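YaeQ family protein (Pseudomonas syringae pv. tomato, PDB 2OT9) is of unknown function but belongs to the YaeQ family, in the PDDEXK nuclease-like clan, and has a pocket that can hold meso-tartrate. Local coordinates at residues Q27-H32 and E38-R43. Numbering follows the deposited sequence.
Sequences QTIARH and ERMTVR. With SRT (S,R meso-tartaric acid), chain C.
The methyl of Met40, a selenomethionine, meets Arg31 and Ile29 where helix 37-49 packs on strand 21-31, the preceding element and an outermost strand of the mixed sheet within this chain; the axes of segments 27-31 and 38-43 approach to 10.3 Å, at 150° between their N-to-C directions. Arg39, the first to consider along the helix, serves the tartrate pocket: its guanidinium gives NH2 to tartrate O1 at 2.8 Å, nearly straight, with O1 at the edge and in plane, while Val84 and Gln86 also bind the ligand. Next, Met40 sends its chain out with CG anti to the backbone N (chi1 166°), and CE packs 3.6 Å from Ile29 CG2; its 3.2 Å to Arg31 CB is unusually short and doubtful. The extended Arg31 chain crosses that of Met40 at about a right angle, and its guanidinium continues to Tyr8 OH and Glu35 O. One turn on, Arg43 NH1 lies 3.3 Å from Ala30 O, which sits at the guanidinium edge; the 125° N-H...O angle makes this bond weak. Gly58 O, bonded to NH2, holds the same group. Apolar packing therefore accounts for most of the strand-helix join, the buried arginine's charge probably being balanced mainly by Glu35, salt-bridged to NE.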
loop_
_atom_site.group_PDB
_atom_site.type_symbol
_atom_site.label_atom_id
_atom_site.label_comp_id
_atom_site.label_asym_id
_atom_site.label_seq_id
_atom_site.Cartn_x
_atom_site.Cartn_y
_atom_site.Cartn_z
ATOM N N GLN A 27 9.457 -10.455 -4.314
ATOM C CA GLN A 27 10.069 -9.262 -3.746
ATOM C C GLN A 27 10.661 -9.595 -2.398
ATOM O O GLN A 27 10.078 -10.370 -1.639
ATOM C CB GLN A 27 9.024 -8.160 -3.544
ATOM C CG GLN A 27 8.654 -7.398 -4.801
ATOM C CD GLN A 27 9.778 -6.516 -5.299
ATOM O OE1 GLN A 27 9.990 -6.392 -6.507
ATOM N NE2 GLN A 27 10.520 -5.911 -4.374
ATOM N N THR A 28 11.823 -9.015 -2.107
ATOM C CA THR A 28 12.387 -9.057 -0.770
ATOM C C THR A 28 11.976 -7.770 -0.052
ATOM O O THR A 28 12.029 -6.679 -0.630
ATOM C CB THR A 28 13.923 -9.235 -0.826
ATOM O OG1 THR A 28 14.223 -10.547 -1.322
ATOM C CG2 THR A 28 14.545 -9.076 0.559
ATOM N N ILE A 29 11.520 -7.900 1.186
ATOM C CA ILE A 29 11.074 -6.743 1.961
ATOM C C ILE A 29 11.745 -6.709 3.330
ATOM O O ILE A 29 11.804 -7.717 4.033
ATOM C CB ILE A 29 9.547 -6.729 2.158
ATOM C CG1 ILE A 29 8.833 -6.876 0.818
ATOM C CG2 ILE A 29 9.102 -5.424 2.830
ATOM C CD1 ILE A 29 7.872 -7.993 0.835
ATOM N N ALA A 30 12.277 -5.543 3.673
ATOM C CA ALA A 30 12.840 -5.300 4.985
ATOM C C ALA A 30 11.740 -4.736 5.883
ATOM O O ALA A 30 11.079 -3.750 5.539
ATOM C CB ALA A 30 13.996 -4.336 4.886
ATOM N N ARG A 31 11.536 -5.390 7.019
ATOM C CA ARG A 31 10.552 -4.961 7.982
ATOM C C ARG A 31 11.248 -4.270 9.155
ATOM O O ARG A 31 11.961 -4.897 9.914
ATOM C CB ARG A 31 9.768 -6.161 8.466
ATOM C CG ARG A 31 8.591 -5.799 9.294
ATOM C CD ARG A 31 8.070 -7.053 9.942
ATOM N NE ARG A 31 7.277 -6.718 11.093
ATOM C CZ ARG A 31 6.776 -7.591 11.948
ATOM N NH1 ARG A 31 6.976 -8.887 11.780
ATOM N NH2 ARG A 31 6.068 -7.148 12.978
ATOM N N HIS A 32 11.052 -2.971 9.286
ATOM C CA HIS A 32 11.664 -2.241 10.383
ATOM C C HIS A 32 10.979 -2.708 11.696
ATOM O O HIS A 32 9.821 -3.092 11.653
ATOM C CB HIS A 32 11.468 -0.734 10.141
ATOM C CG HIS A 32 12.045 0.135 11.216
ATOM N ND1 HIS A 32 13.376 0.490 11.256
ATOM C CD2 HIS A 32 11.473 0.699 12.304
ATOM C CE1 HIS A 32 13.598 1.239 12.322
ATOM N NE2 HIS A 32 12.456 1.383 12.973
ATOM N N GLU A 38 0.569 -5.652 10.462
ATOM C CA GLU A 38 -0.521 -4.969 9.765
ATOM C C GLU A 38 -0.015 -3.923 8.764
ATOM O O GLU A 38 -0.480 -3.857 7.626
ATOM C CB GLU A 38 -1.481 -4.337 10.782
ATOM C CG GLU A 38 -2.406 -5.357 11.486
ATOM C CD GLU A 38 -1.782 -6.051 12.700
ATOM O OE1 GLU A 38 -0.638 -5.707 13.137
ATOM O OE2 GLU A 38 -2.464 -6.958 13.242
ATOM N N ARG A 39 0.941 -3.106 9.186
ATOM C CA ARG A 39 1.503 -2.071 8.299
ATOM C C ARG A 39 2.171 -2.700 7.085
ATOM O O ARG A 39 1.917 -2.313 5.948
ATOM C CB ARG A 39 2.495 -1.179 9.069
ATOM C CG ARG A 39 3.101 -0.062 8.193
ATOM C CD ARG A 39 3.935 0.927 9.025
ATOM N NE ARG A 39 3.075 1.710 9.903
ATOM C CZ ARG A 39 2.496 2.863 9.570
ATOM N NH1 ARG A 39 2.736 3.414 8.388
ATOM N NH2 ARG A 39 1.712 3.497 10.448
HETATM N N MSE A 40 3.025 -3.688 7.322
HETATM C CA MSE A 40 3.646 -4.425 6.228
HETATM C C MSE A 40 2.607 -5.016 5.273
HETATM O O MSE A 40 2.749 -4.917 4.051
HETATM C CB MSE A 40 4.536 -5.544 6.773
HETATM C CG MSE A 40 4.902 -6.534 5.666
HETATM SE SE MSE A 40 6.528 -7.495 6.090
HETATM C CE MSE A 40 7.649 -5.935 6.035
ATOM N N THR A 41 1.565 -5.627 5.826
ATOM C CA THR A 41 0.499 -6.207 5.014
ATOM C C THR A 41 -0.203 -5.168 4.142
ATOM O O THR A 41 -0.513 -5.439 2.985
ATOM C CB THR A 41 -0.493 -6.971 5.904
ATOM O OG1 THR A 41 0.232 -8.030 6.562
ATOM C CG2 THR A 41 -1.648 -7.543 5.085
ATOM N N VAL A 42 -0.435 -3.976 4.687
ATOM C CA VAL A 42 -0.995 -2.892 3.876
ATOM C C VAL A 42 -0.036 -2.523 2.724
ATOM O O VAL A 42 -0.485 -2.312 1.589
ATOM C CB VAL A 42 -1.368 -1.653 4.723
ATOM C CG1 VAL A 42 -2.015 -0.590 3.839
ATOM C CG2 VAL A 42 -2.391 -2.050 5.824
ATOM N N ARG A 43 1.266 -2.463 2.998
ATOM C CA ARG A 43 2.251 -2.241 1.918
ATOM C C ARG A 43 2.185 -3.324 0.828
ATOM O O ARG A 43 2.315 -3.019 -0.363
ATOM C CB ARG A 43 3.673 -2.166 2.481
ATOM C CG ARG A 43 3.929 -0.910 3.295
ATOM C CD ARG A 43 5.393 -0.478 3.189
ATOM N NE ARG A 43 6.306 -1.444 3.795
ATOM C CZ ARG A 43 7.626 -1.450 3.614
ATOM N NH1 ARG A 43 8.372 -2.376 4.227
ATOM N NH2 ARG A 43 8.203 -0.538 2.823
HETATM O O1 SRT C . 0.852 6.024 9.546
HETATM O O11 SRT C . 1.805 7.704 10.560
HETATM C C1 SRT C . 1.844 6.725 9.792
HETATM C C2 SRT C . 3.117 6.337 9.084
HETATM O O2 SRT C . 4.279 6.179 9.914
HETATM C C3 SRT C . 3.330 7.366 7.999
HETATM O O3 SRT C . 2.460 6.930 6.950
HETATM C C4 SRT C . 4.779 7.448 7.558
HETATM O O4 SRT C . 5.475 6.411 7.383
HETATM O O41 SRT C . 5.246 8.592 7.379
#